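Local coordinates for protein alpha-L-rhamnosidase (Klebsiella oxytoca, PDB 4XHC) that hydrolyses terminal alpha-L-rhamnose from rhamnosides as a family GH78 glycosidase, with rhamnose bound in its pocket, at residues Asn464-Arg469 with Ala529-Pro534; His471-Leu476 with Ala487-Tyr492; Val222-Leu227 with Val259-His264; Gly418-Gly423 with Ala431-Leu436. One frame throughout, in Å; residues are numbered along the deposited sequence.

Interaction 1 of 4, residues Asn464-Arg469 with Ala529-Pro534; sequences NTPYLR and AWSCTP. With RAM (alpha-L-rhamnopyranose), chain C.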
# COMPACT_ATOMS: atom_id res chain seq x y z
N ASN A 464 -30.81 -17.50 -11.49
CA ASN A 464 -30.01 -16.31 -11.23
C ASN A 464 -28.63 -16.29 -11.88
O ASN A 464 -27.94 -15.28 -11.81
CB ASN A 464 -29.81 -16.13 -9.72
CG ASN A 464 -31.00 -15.49 -9.04
OD1 ASN A 464 -31.92 -14.96 -9.68
ND2 ASN A 464 -31.00 -15.54 -7.71
N THR A 465 -28.21 -17.38 -12.51
CA THR A 465 -26.85 -17.44 -13.06
C THR A 465 -26.80 -18.04 -14.46
O THR A 465 -27.63 -18.87 -14.82
CB THR A 465 -25.91 -18.25 -12.15
OG1 THR A 465 -26.42 -19.59 -12.00
CG2 THR A 465 -25.81 -17.61 -10.78
N PRO A 466 -25.82 -17.62 -15.27
CA PRO A 466 -25.64 -18.33 -16.52
C PRO A 466 -25.23 -19.79 -16.32
O PRO A 466 -25.36 -20.60 -17.23
CB PRO A 466 -24.52 -17.54 -17.21
CG PRO A 466 -24.55 -16.20 -16.58
CD PRO A 466 -24.93 -16.46 -15.17
N TYR A 467 -24.74 -20.14 -15.13
CA TYR A 467 -24.47 -21.54 -14.77
C TYR A 467 -25.73 -22.40 -14.89
O TYR A 467 -25.72 -23.44 -15.54
CB TYR A 467 -23.91 -21.61 -13.34
CG TYR A 467 -23.67 -23.00 -12.80
CD1 TYR A 467 -22.60 -23.76 -13.25
CD2 TYR A 467 -24.49 -23.54 -11.83
CE1 TYR A 467 -22.36 -25.03 -12.76
CE2 TYR A 467 -24.26 -24.81 -11.33
CZ TYR A 467 -23.19 -25.56 -11.80
OH TYR A 467 -22.94 -26.83 -11.31
N LEU A 468 -26.81 -21.97 -14.25
CA LEU A 468 -28.06 -22.72 -14.31
C LEU A 468 -28.69 -22.61 -15.68
O LEU A 468 -29.32 -23.55 -16.15
CB LEU A 468 -29.05 -22.25 -13.24
CG LEU A 468 -30.34 -23.06 -13.15
CD1 LEU A 468 -30.04 -24.54 -13.05
CD2 LEU A 468 -31.16 -22.61 -11.95
N ARG A 469 -28.51 -21.48 -16.34
CA ARG A 469 -29.06 -21.30 -17.68
C ARG A 469 -28.43 -22.25 -18.67
O ARG A 469 -29.09 -22.71 -19.59
CB ARG A 469 -28.85 -19.87 -18.15
CG ARG A 469 -29.66 -18.86 -17.36
CD ARG A 469 -30.80 -18.33 -18.19
NE ARG A 469 -31.56 -17.32 -17.46
CZ ARG A 469 -32.57 -16.64 -17.99
NH1 ARG A 469 -32.92 -16.86 -19.25
NH2 ARG A 469 -33.21 -15.73 -17.28
N ALA A 529 -16.03 -18.13 -16.00
CA ALA A 529 -16.00 -19.08 -17.11
C ALA A 529 -17.13 -20.10 -17.10
O ALA A 529 -17.37 -20.77 -18.10
CB ALA A 529 -14.64 -19.77 -17.17
N TRP A 530 -17.85 -20.22 -15.98
CA TRP A 530 -19.03 -21.06 -15.97
C TRP A 530 -20.14 -20.43 -16.81
O TRP A 530 -21.17 -21.05 -17.05
CB TRP A 530 -19.48 -21.41 -14.54
CG TRP A 530 -20.22 -20.38 -13.74
CD1 TRP A 530 -20.65 -19.15 -14.14
CD2 TRP A 530 -20.69 -20.53 -12.39
NE1 TRP A 530 -21.32 -18.51 -13.12
CE2 TRP A 530 -21.36 -19.34 -12.04
CE3 TRP A 530 -20.60 -21.55 -11.44
CZ2 TRP A 530 -21.93 -19.15 -10.79
CZ3 TRP A 530 -21.16 -21.36 -10.20
CH2 TRP A 530 -21.82 -20.17 -9.88
N SER A 531 -19.91 -19.20 -17.27
CA SER A 531 -20.86 -18.50 -18.15
C SER A 531 -20.45 -18.45 -19.63
O SER A 531 -21.09 -17.75 -20.40
CB SER A 531 -21.04 -17.06 -17.67
OG SER A 531 -21.40 -17.02 -16.31
N CYS A 532 -19.42 -19.20 -20.02
CA CYS A 532 -18.92 -19.13 -21.40
C CYS A 532 -19.29 -20.35 -22.27
O CYS A 532 -18.69 -20.56 -23.33
CB CYS A 532 -17.40 -18.94 -21.40
SG CYS A 532 -16.46 -20.43 -20.97
N THR A 533 -20.30 -21.11 -21.86
CA THR A 533 -20.66 -22.33 -22.57
C THR A 533 -21.30 -22.12 -23.94
O THR A 533 -21.27 -23.04 -24.77
CB THR A 533 -21.58 -23.22 -21.73
OG1 THR A 533 -22.59 -22.43 -21.12
CG2 THR A 533 -20.78 -23.94 -20.67
N PRO A 534 -21.88 -20.94 -24.21
CA PRO A 534 -22.37 -20.73 -25.57
C PRO A 534 -21.35 -21.06 -26.67
O PRO A 534 -21.73 -21.53 -27.74
CB PRO A 534 -22.71 -19.26 -25.58
CG PRO A 534 -23.21 -19.02 -24.19
CD PRO A 534 -22.37 -19.89 -23.30
C1 RAM C . -19.14 -19.11 -5.60
C2 RAM C . -18.66 -18.91 -7.03
C3 RAM C . -18.24 -20.24 -7.64
C4 RAM C . -19.24 -21.31 -7.25
C5 RAM C . -19.15 -21.55 -5.75
C6 RAM C . -20.46 -21.95 -5.13
O1 RAM C . -18.64 -18.08 -4.84
O2 RAM C . -19.76 -18.40 -7.76
O3 RAM C . -18.16 -20.14 -9.06
O4 RAM C . -18.96 -22.52 -7.93
O5 RAM C . -18.69 -20.35 -5.08
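Two quite different first torsions bring W530 and Y467 together: W530 carries CG between its backbone N and carbonyl carbon (chi1 78°), whereas the CG of Y467 lies opposite its own N (chi1 176°). Their rings form an offset stack, with 4.6 Å between the centroids of the Y467 ring and the six-membered ring of W530 and a tilt of 27° between the planes. Y467 CB sits over the middle of that indole ring in a CH-pi contact, 3.7 Å from its centroid, and Y467 CD1 lies 3.5 Å from W530 CE3. From the tyrosine's side the overlap is only partial, since W530 CZ3 hangs over the rim of the phenol ring. Rhamnose occupies the opposite face of the indole, where W530 CZ3 is 3.4 Å from RAM O4. The tryptophan is therefore a platform for the sugar in the pocket of this six-hairpin glycosidase domain, and Y467, at the start of helix 466-478, backs it from behind. W530 NE1 bonds to the carbonyl of E506, whose own carboxylate grips the rhamnose, so the rotation of the indole is tied to the pocket wall. T465 adds its CG2 methyl at 4.2 Å from W530 CZ2; its OG1 N-caps the helix by accepting from L468 N at 3.3 Å and also pairs with D360. Beside the stack, the P466 ring packs on S531, with P466 CB 3.3 Å from S531 OG, a hydroxyl hydrogen-bonded to the carbonyl of W505.

Interaction 2 of 4, residues His471-Leu476 with Ala487-Tyr492; sequences HYIAAL and AQIKAY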
# COMPACT_ATOMS: atom_id res chain seq x y z
N HIS A 471 -27.76 -25.23 -18.22
CA HIS A 471 -28.47 -26.50 -18.12
C HIS A 471 -29.84 -26.43 -18.76
O HIS A 471 -30.30 -27.40 -19.34
CB HIS A 471 -28.54 -26.94 -16.66
CG HIS A 471 -27.19 -27.16 -16.05
ND1 HIS A 471 -26.47 -26.15 -15.47
CD2 HIS A 471 -26.41 -28.27 -16.00
CE1 HIS A 471 -25.31 -26.63 -15.05
NE2 HIS A 471 -25.25 -27.91 -15.37
N TYR A 472 -30.48 -25.27 -18.67
CA TYR A 472 -31.73 -25.01 -19.37
C TYR A 472 -31.54 -25.20 -20.88
O TYR A 472 -32.36 -25.83 -21.55
CB TYR A 472 -32.20 -23.59 -19.05
CG TYR A 472 -33.44 -23.14 -19.77
CD1 TYR A 472 -34.57 -23.95 -19.84
CD2 TYR A 472 -33.50 -21.88 -20.36
CE1 TYR A 472 -35.71 -23.52 -20.50
CE2 TYR A 472 -34.64 -21.45 -21.02
CZ TYR A 472 -35.73 -22.27 -21.08
OH TYR A 472 -36.85 -21.83 -21.74
N ILE A 473 -30.44 -24.68 -21.40
CA ILE A 473 -30.12 -24.83 -22.83
C ILE A 473 -29.91 -26.29 -23.19
O ILE A 473 -30.41 -26.76 -24.21
CB ILE A 473 -28.85 -24.03 -23.23
CG1 ILE A 473 -29.06 -22.53 -22.99
CG2 ILE A 473 -28.49 -24.27 -24.69
CD1 ILE A 473 -30.33 -21.97 -23.61
N ALA A 474 -29.16 -27.00 -22.35
CA ALA A 474 -28.88 -28.41 -22.59
C ALA A 474 -30.17 -29.22 -22.61
O ALA A 474 -30.32 -30.13 -23.45
CB ALA A 474 -27.94 -28.94 -21.52
N ALA A 475 -31.09 -28.90 -21.69
CA ALA A 475 -32.37 -29.59 -21.62
C ALA A 475 -33.21 -29.32 -22.87
O ALA A 475 -33.86 -30.23 -23.39
CB ALA A 475 -33.13 -29.18 -20.37
N LEU A 476 -33.20 -28.09 -23.36
CA LEU A 476 -33.91 -27.78 -24.60
C LEU A 476 -33.39 -28.63 -25.75
O LEU A 476 -34.17 -29.26 -26.47
CB LEU A 476 -33.80 -26.29 -24.94
CG LEU A 476 -34.60 -25.35 -24.03
CD1 LEU A 476 -34.18 -23.90 -24.24
CD2 LEU A 476 -36.10 -25.49 -24.27
N ALA A 487 -32.74 -19.23 -29.83
CA ALA A 487 -33.40 -17.99 -29.39
C ALA A 487 -33.06 -17.63 -27.94
O ALA A 487 -32.96 -16.44 -27.60
CB ALA A 487 -34.90 -18.10 -29.57
N GLN A 488 -32.88 -18.65 -27.10
CA GLN A 488 -32.57 -18.46 -25.68
C GLN A 488 -31.14 -18.06 -25.40
O GLN A 488 -30.88 -17.32 -24.44
CB GLN A 488 -32.89 -19.73 -24.89
CG GLN A 488 -34.32 -19.79 -24.39
CD GLN A 488 -34.65 -18.62 -23.48
OE1 GLN A 488 -35.74 -18.07 -23.57
NE2 GLN A 488 -33.69 -18.24 -22.62
N ILE A 489 -30.20 -18.56 -26.20
CA ILE A 489 -28.82 -18.11 -26.10
C ILE A 489 -28.74 -16.63 -26.47
O ILE A 489 -28.13 -15.83 -25.78
CB ILE A 489 -27.90 -18.96 -27.00
CG1 ILE A 489 -27.73 -20.35 -26.40
CG2 ILE A 489 -26.53 -18.28 -27.17
CD1 ILE A 489 -27.20 -21.38 -27.37
N LYS A 490 -29.41 -16.27 -27.56
CA LYS A 490 -29.44 -14.89 -28.04
C LYS A 490 -30.11 -13.91 -27.07
O LYS A 490 -29.62 -12.79 -26.88
CB LYS A 490 -30.17 -14.81 -29.37
CG LYS A 490 -29.43 -15.47 -30.52
CD LYS A 490 -30.22 -15.28 -31.80
CE LYS A 490 -29.41 -15.70 -33.01
NZ LYS A 490 -30.31 -15.77 -34.19
N ALA A 491 -31.22 -14.32 -26.47
CA ALA A 491 -31.97 -13.43 -25.57
C ALA A 491 -31.20 -13.15 -24.29
O ALA A 491 -31.14 -12.01 -23.84
CB ALA A 491 -33.32 -14.05 -25.24
N TYR A 492 -30.60 -14.19 -23.72
CA TYR A 492 -29.90 -14.08 -22.43
C TYR A 492 -28.46 -13.57 -22.58
O TYR A 492 -28.15 -12.47 -22.14
CB TYR A 492 -29.94 -15.43 -21.72
CG TYR A 492 -29.38 -15.44 -20.32
CD1 TYR A 492 -30.05 -14.83 -19.27
CD2 TYR A 492 -28.18 -16.10 -20.03
CE1 TYR A 492 -29.54 -14.86 -17.99
CE2 TYR A 492 -27.67 -16.13 -18.75
CZ TYR A 492 -28.35 -15.51 -17.73
OH TYR A 492 -27.81 -15.57 -16.46
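This is a buried, mainly apolar contact between two consecutive helices, 466-478 and 482-498, which form an antiparallel helical hairpin. The short segments run at 161° to each other, and their axes come within 10.6 Å. Q488 carries the largest share of the buried contact on its helix, touching Y472, I473 and L476. Its chain bends at chi2 (-60°), which turns the amide back across the edge of the Y472 ring. There Q488 NE2 lies 3.7 Å from Y472 CE2, with the amide and ring planes turned 62° apart. The aliphatic part of the same side chain does the rest: Q488 CB takes the tip of I473, at 3.6 Å from CD1, and Q488 CG meets L476 CD1 at 4.1 Å. That leucine methyl also lies over one face of Y472, near the rim, so ring and glutamine share it. I473 and I489 cross at about a right angle and touch at two points, I473 CD1 with I489 CG1 and I473 CG2 with I489 CD1, both at 4.1 Å. Y472 also meets W430 edge-to-face and packs against helices 430-438 and 444-456, while L476 reaches M451 of helix 444-456. I489 touches L543 at the C-terminus, and R469, just before H471 on helix 466-478, lies against Q488.

Interaction 3 of 4, residues Val222-Leu227 with Val259-His264; sequences VAVLTL and VTFARH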
# COMPACT_ATOMS: atom_id res chain seq x y z
N VAL A 222 -17.03 -13.18 -27.12
CA VAL A 222 -17.00 -12.82 -25.71
C VAL A 222 -16.77 -14.04 -24.82
O VAL A 222 -16.04 -13.97 -23.83
CB VAL A 222 -18.29 -12.09 -25.32
CG1 VAL A 222 -18.41 -11.94 -23.81
CG2 VAL A 222 -18.34 -10.73 -26.01
N ALA A 223 -17.39 -15.17 -25.18
CA ALA A 223 -17.22 -16.42 -24.44
C ALA A 223 -15.77 -16.89 -24.42
O ALA A 223 -15.24 -17.22 -23.38
CB ALA A 223 -18.10 -17.50 -25.05
N VAL A 224 -15.15 -16.91 -25.59
CA VAL A 224 -13.77 -17.38 -25.71
C VAL A 224 -12.82 -16.53 -24.87
O VAL A 224 -11.94 -17.08 -24.21
CB VAL A 224 -13.31 -17.41 -27.19
CG1 VAL A 224 -11.81 -17.67 -27.30
CG2 VAL A 224 -14.08 -18.48 -27.96
N LEU A 225 -12.98 -15.21 -24.89
CA LEU A 225 -12.13 -14.32 -24.08
C LEU A 225 -12.33 -14.60 -22.60
O LEU A 225 -11.36 -14.57 -21.82
CB LEU A 225 -12.42 -12.84 -24.36
CG LEU A 225 -11.63 -11.81 -23.54
CD1 LEU A 225 -10.13 -12.02 -23.66
CD2 LEU A 225 -12.02 -10.38 -23.93
N THR A 226 -13.57 -14.88 -22.21
CA THR A 226 -13.91 -15.24 -20.84
C THR A 226 -13.12 -16.45 -20.39
O THR A 226 -12.53 -16.45 -19.31
CB THR A 226 -15.42 -15.54 -20.68
OG1 THR A 226 -16.19 -14.48 -21.24
CG2 THR A 226 -15.77 -15.70 -19.22
N LEU A 227 -13.13 -17.50 -21.20
CA LEU A 227 -12.41 -18.72 -20.84
C LEU A 227 -10.91 -18.44 -20.78
O LEU A 227 -10.24 -18.89 -19.85
CB LEU A 227 -12.71 -19.86 -21.83
CG LEU A 227 -11.92 -21.15 -21.58
CD1 LEU A 227 -12.22 -21.74 -20.21
CD2 LEU A 227 -12.23 -22.17 -22.67
N VAL A 259 -13.42 -27.64 -27.41
CA VAL A 259 -13.65 -27.15 -28.78
C VAL A 259 -12.97 -25.80 -29.06
O VAL A 259 -13.17 -25.23 -30.12
CB VAL A 259 -15.17 -27.01 -29.07
CG1 VAL A 259 -15.85 -28.36 -28.99
CG2 VAL A 259 -15.83 -26.01 -28.12
N THR A 260 -12.20 -25.29 -28.10
CA THR A 260 -11.43 -24.07 -28.30
C THR A 260 -9.94 -24.39 -28.21
O THR A 260 -9.33 -24.72 -29.23
CB THR A 260 -11.83 -22.96 -27.30
OG1 THR A 260 -11.68 -23.44 -25.95
CG2 THR A 260 -13.27 -22.51 -27.53
N PHE A 261 -9.37 -24.33 -27.01
CA PHE A 261 -7.92 -24.41 -26.84
C PHE A 261 -7.38 -25.82 -26.69
O PHE A 261 -6.17 -26.03 -26.80
CB PHE A 261 -7.47 -23.57 -25.65
CG PHE A 261 -7.82 -22.12 -25.77
CD1 PHE A 261 -7.04 -21.26 -26.53
CD2 PHE A 261 -8.93 -21.61 -25.12
CE1 PHE A 261 -7.36 -19.92 -26.64
CE2 PHE A 261 -9.26 -20.28 -25.23
CZ PHE A 261 -8.48 -19.43 -25.99
N ALA A 262 -8.26 -26.79 -26.45
CA ALA A 262 -7.89 -28.21 -26.40
C ALA A 262 -6.69 -28.52 -25.48
O ALA A 262 -5.83 -29.31 -25.83
CB ALA A 262 -7.65 -28.77 -27.80
N ARG A 263 -6.65 -27.88 -24.32
CA ARG A 263 -5.64 -28.17 -23.32
C ARG A 263 -6.15 -29.24 -22.36
O ARG A 263 -6.59 -28.94 -21.25
CB ARG A 263 -5.24 -26.90 -22.58
CG ARG A 263 -4.58 -25.89 -23.50
CD ARG A 263 -3.47 -25.12 -22.80
NE ARG A 263 -2.39 -25.99 -22.35
CZ ARG A 263 -1.22 -25.56 -21.87
NH1 ARG A 263 -0.94 -24.26 -21.78
NH2 ARG A 263 -0.32 -26.44 -21.49
N HIS A 264 -6.07 -30.49 -22.82
CA HIS A 264 -6.52 -31.65 -22.04
C HIS A 264 -5.63 -31.92 -20.85
O HIS A 264 -6.09 -32.39 -19.82
CB HIS A 264 -6.63 -32.90 -22.93
CG HIS A 264 -7.63 -32.77 -24.03
ND1 HIS A 264 -7.30 -32.95 -25.36
CD2 HIS A 264 -8.94 -32.43 -24.01
CE1 HIS A 264 -8.37 -32.74 -26.11
NE2 HIS A 264 -9.38 -32.43 -25.31
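F261 turns its ring toward helix 214-230, where V224 and L227, one helical turn apart, meet it differently. L227 CD2 comes in at the ring edge, close to its plane, 4.1 Å from F261 CD2. V224 CG1 approaches obliquely instead and lies 4.0 Å from F261 CZ. With its CG opposite the backbone N (chi1 176°), L227 reaches out from the helix and slides past the phenylalanine in the reverse direction. V224 and T260 also pass each other in opposite directions, methyl against methyl, with V224 CG2 4.1 Å from T260 CG2. The threonine thus sits beside the valine while its hydroxyl lies on the leucine side, T260 OG1 being 3.6 Å from L227 CD2. That hydroxyl is bonded to the carbonyl of V256, back in helix 247-259, so T260 presents its methyl to V224. L227 also packs on V256 and Q253, so helix 214-230 touches helix 247-259 as well as the loop that follows it. Within helix 214-230, V222 O takes both T226 OG1, at 2.6 Å, and T226 N, from opposite faces of its plane, and T226 OG1 has a further partner in F504 N. Between helix and loop themselves only carbon surfaces and one hydroxyl meet: the contact probably rests on shape and the hydrophobic effect, and the T260 hydroxyl finds its partner in its own neighbourhood.

Interaction 4 of 4, residues Gly418-Gly423 with Ala431-Leu436; sequences GFYVSG and ASQIWL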
# COMPACT_ATOMS: atom_id res chain seq x y z
N GLY A 418 -48.10 -30.04 -13.79
CA GLY A 418 -47.21 -30.43 -14.91
C GLY A 418 -45.75 -30.14 -14.63
O GLY A 418 -44.98 -29.96 -15.56
N PHE A 419 -45.40 -30.11 -13.35
CA PHE A 419 -44.05 -29.82 -12.88
C PHE A 419 -43.71 -30.74 -11.71
O PHE A 419 -44.60 -31.31 -11.07
CB PHE A 419 -43.93 -28.37 -12.37
CG PHE A 419 -43.92 -27.31 -13.45
CD1 PHE A 419 -43.02 -27.38 -14.51
CD2 PHE A 419 -44.78 -26.22 -13.39
CE1 PHE A 419 -43.01 -26.39 -15.51
CE2 PHE A 419 -44.76 -25.23 -14.37
CZ PHE A 419 -43.88 -25.32 -15.43
N TYR A 420 -42.42 -30.88 -11.43
CA TYR A 420 -41.98 -31.55 -10.22
C TYR A 420 -41.99 -30.56 -9.06
O TYR A 420 -41.63 -29.39 -9.23
CB TYR A 420 -40.57 -32.13 -10.41
CG TYR A 420 -40.46 -33.24 -11.45
CD1 TYR A 420 -40.76 -34.56 -11.13
CD2 TYR A 420 -40.04 -32.96 -12.75
CE1 TYR A 420 -40.65 -35.57 -12.07
CE2 TYR A 420 -39.93 -33.96 -13.70
CZ TYR A 420 -40.23 -35.26 -13.36
OH TYR A 420 -40.12 -36.26 -14.31
N VAL A 421 -42.39 -31.03 -7.88
CA VAL A 421 -42.31 -30.24 -6.66
C VAL A 421 -41.08 -30.65 -5.82
O VAL A 421 -40.52 -31.73 -6.00
CB VAL A 421 -43.59 -30.36 -5.81
CG1 VAL A 421 -44.80 -29.93 -6.64
CG2 VAL A 421 -43.79 -31.77 -5.27
N SER A 422 -40.68 -29.78 -4.90
CA SER A 422 -39.46 -29.99 -4.11
C SER A 422 -39.67 -29.58 -2.64
O SER A 422 -40.21 -28.50 -2.35
CB SER A 422 -38.31 -29.19 -4.73
OG SER A 422 -37.06 -29.53 -4.16
N GLY A 423 -39.26 -30.45 -1.72
CA GLY A 423 -39.36 -30.20 -0.29
C GLY A 423 -40.73 -30.39 0.31
O GLY A 423 -41.72 -30.57 -0.40
N ALA A 431 -35.20 -24.87 -11.45
CA ALA A 431 -34.10 -25.80 -11.28
C ALA A 431 -34.57 -27.26 -11.23
O ALA A 431 -34.00 -28.13 -11.89
CB ALA A 431 -33.32 -25.43 -10.04
N SER A 432 -35.60 -27.53 -10.45
CA SER A 432 -36.15 -28.87 -10.34
C SER A 432 -36.47 -29.46 -11.71
O SER A 432 -36.14 -30.61 -11.98
CB SER A 432 -37.42 -28.86 -9.49
OG SER A 432 -37.17 -28.36 -8.19
N GLN A 433 -37.11 -28.67 -12.57
CA GLN A 433 -37.56 -29.17 -13.88
C GLN A 433 -36.37 -29.45 -14.78
O GLN A 433 -36.31 -30.47 -15.45
CB GLN A 433 -38.47 -28.16 -14.58
CG GLN A 433 -39.46 -27.44 -13.69
CD GLN A 433 -40.20 -28.37 -12.75
OE1 GLN A 433 -40.60 -29.47 -13.14
NE2 GLN A 433 -40.38 -27.94 -11.50
N ILE A 434 -35.42 -28.53 -14.78
CA ILE A 434 -34.25 -28.62 -15.64
C ILE A 434 -33.47 -29.89 -15.33
O ILE A 434 -33.12 -30.65 -16.24
CB ILE A 434 -33.34 -27.38 -15.47
CG1 ILE A 434 -34.03 -26.13 -16.04
CG2 ILE A 434 -32.00 -27.57 -16.15
CD1 ILE A 434 -33.44 -24.82 -15.58
N TRP A 435 -33.21 -30.13 -14.04
CA TRP A 435 -32.35 -31.24 -13.64
C TRP A 435 -33.03 -32.58 -13.77
O TRP A 435 -32.38 -33.56 -14.14
CB TRP A 435 -31.80 -31.04 -12.22
CG TRP A 435 -30.53 -30.30 -12.23
CD1 TRP A 435 -30.31 -29.01 -11.81
CD2 TRP A 435 -29.28 -30.77 -12.74
NE1 TRP A 435 -28.99 -28.67 -12.02
CE2 TRP A 435 -28.34 -29.73 -12.59
CE3 TRP A 435 -28.87 -31.97 -13.32
CZ2 TRP A 435 -27.01 -29.86 -12.99
CZ3 TRP A 435 -27.54 -32.10 -13.72
CH2 TRP A 435 -26.62 -31.05 -13.55
N LEU A 436 -34.32 -32.66 -13.50
CA LEU A 436 -35.03 -33.93 -13.66
C LEU A 436 -35.32 -34.26 -15.12
O LEU A 436 -35.54 -35.42 -15.46
CB LEU A 436 -36.30 -33.96 -12.81
CG LEU A 436 -36.02 -34.09 -11.30
CD1 LEU A 436 -37.25 -33.78 -10.48
CD2 LEU A 436 -35.49 -35.48 -10.95
O HOH W 1 -38.54 -35.78 -16.39
O HOH W 2 -35.12 -28.29 -6.57
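Q433 reads the backbone of Y420 with both ends of its amide, which a bend at chi2 (-47°) brings round to the strand. Y420 N donates to Q433 OE1 at 2.9 Å, and Q433 NE2 donates to Y420 O at 3.0 Å. Both bonds are nearly straight (167°) and fall on in-plane lone pairs, so the side chain pairs with the strand residue much as a neighbouring strand would and its amide is held flat. The two neighbouring rings take the amide differently: it lies almost parallel to the Y420 ring, 16° apart, with OE1 at the ring's edge, whereas the F419 side chain crosses that of Q433 at about a right angle, F419 CD1 being 3.5 Å from Q433 CD. Over one face of Y420, L436 CD1 makes a CH-pi contact 3.7 Å from the ring centroid. The phenol end is tied to the same helix through a water that accepts from Y420 OH at 2.7 Å and donates to L436 O at 3.2 Å. A second water, 2.6 Å from S432 OG, makes a weak bond to S422 OG. Further out, S429 O also accepts from Q433 NE2, and S429 OG bonds to S432 OG; N366 and A369 N hold the S422 hydroxyl. W413 meets Y420 edge-to-face. Strands 419-420 and 413-414 form a short antiparallel hairpin, where G418 and F419 both face D414: a G1 beta bulge, with glycine at positive phi, set against helix 430-438.

Interactions 1 and 2 share helix 466-478: its first turn backs the sugar platform, and its later turns pack on helix 482-498, where Y492 reaches back to P466 and R469. Interaction 4 joins the same helix from another direction, as H471 and Y472 lie against I434 and W435, and L468 against A431. Interaction 3 meets interaction 1 through C532, which packs on helix 214-230, but lies about 32 Å, centre to centre, from interaction 4. Interactions 1, 2 and 4 are buried; interaction 3 is partly so. Aromatic stacking marks the pocket, mostly aliphatic packing interactions 2 and 3, and paired amide bonds with waters the peripheral hairpin.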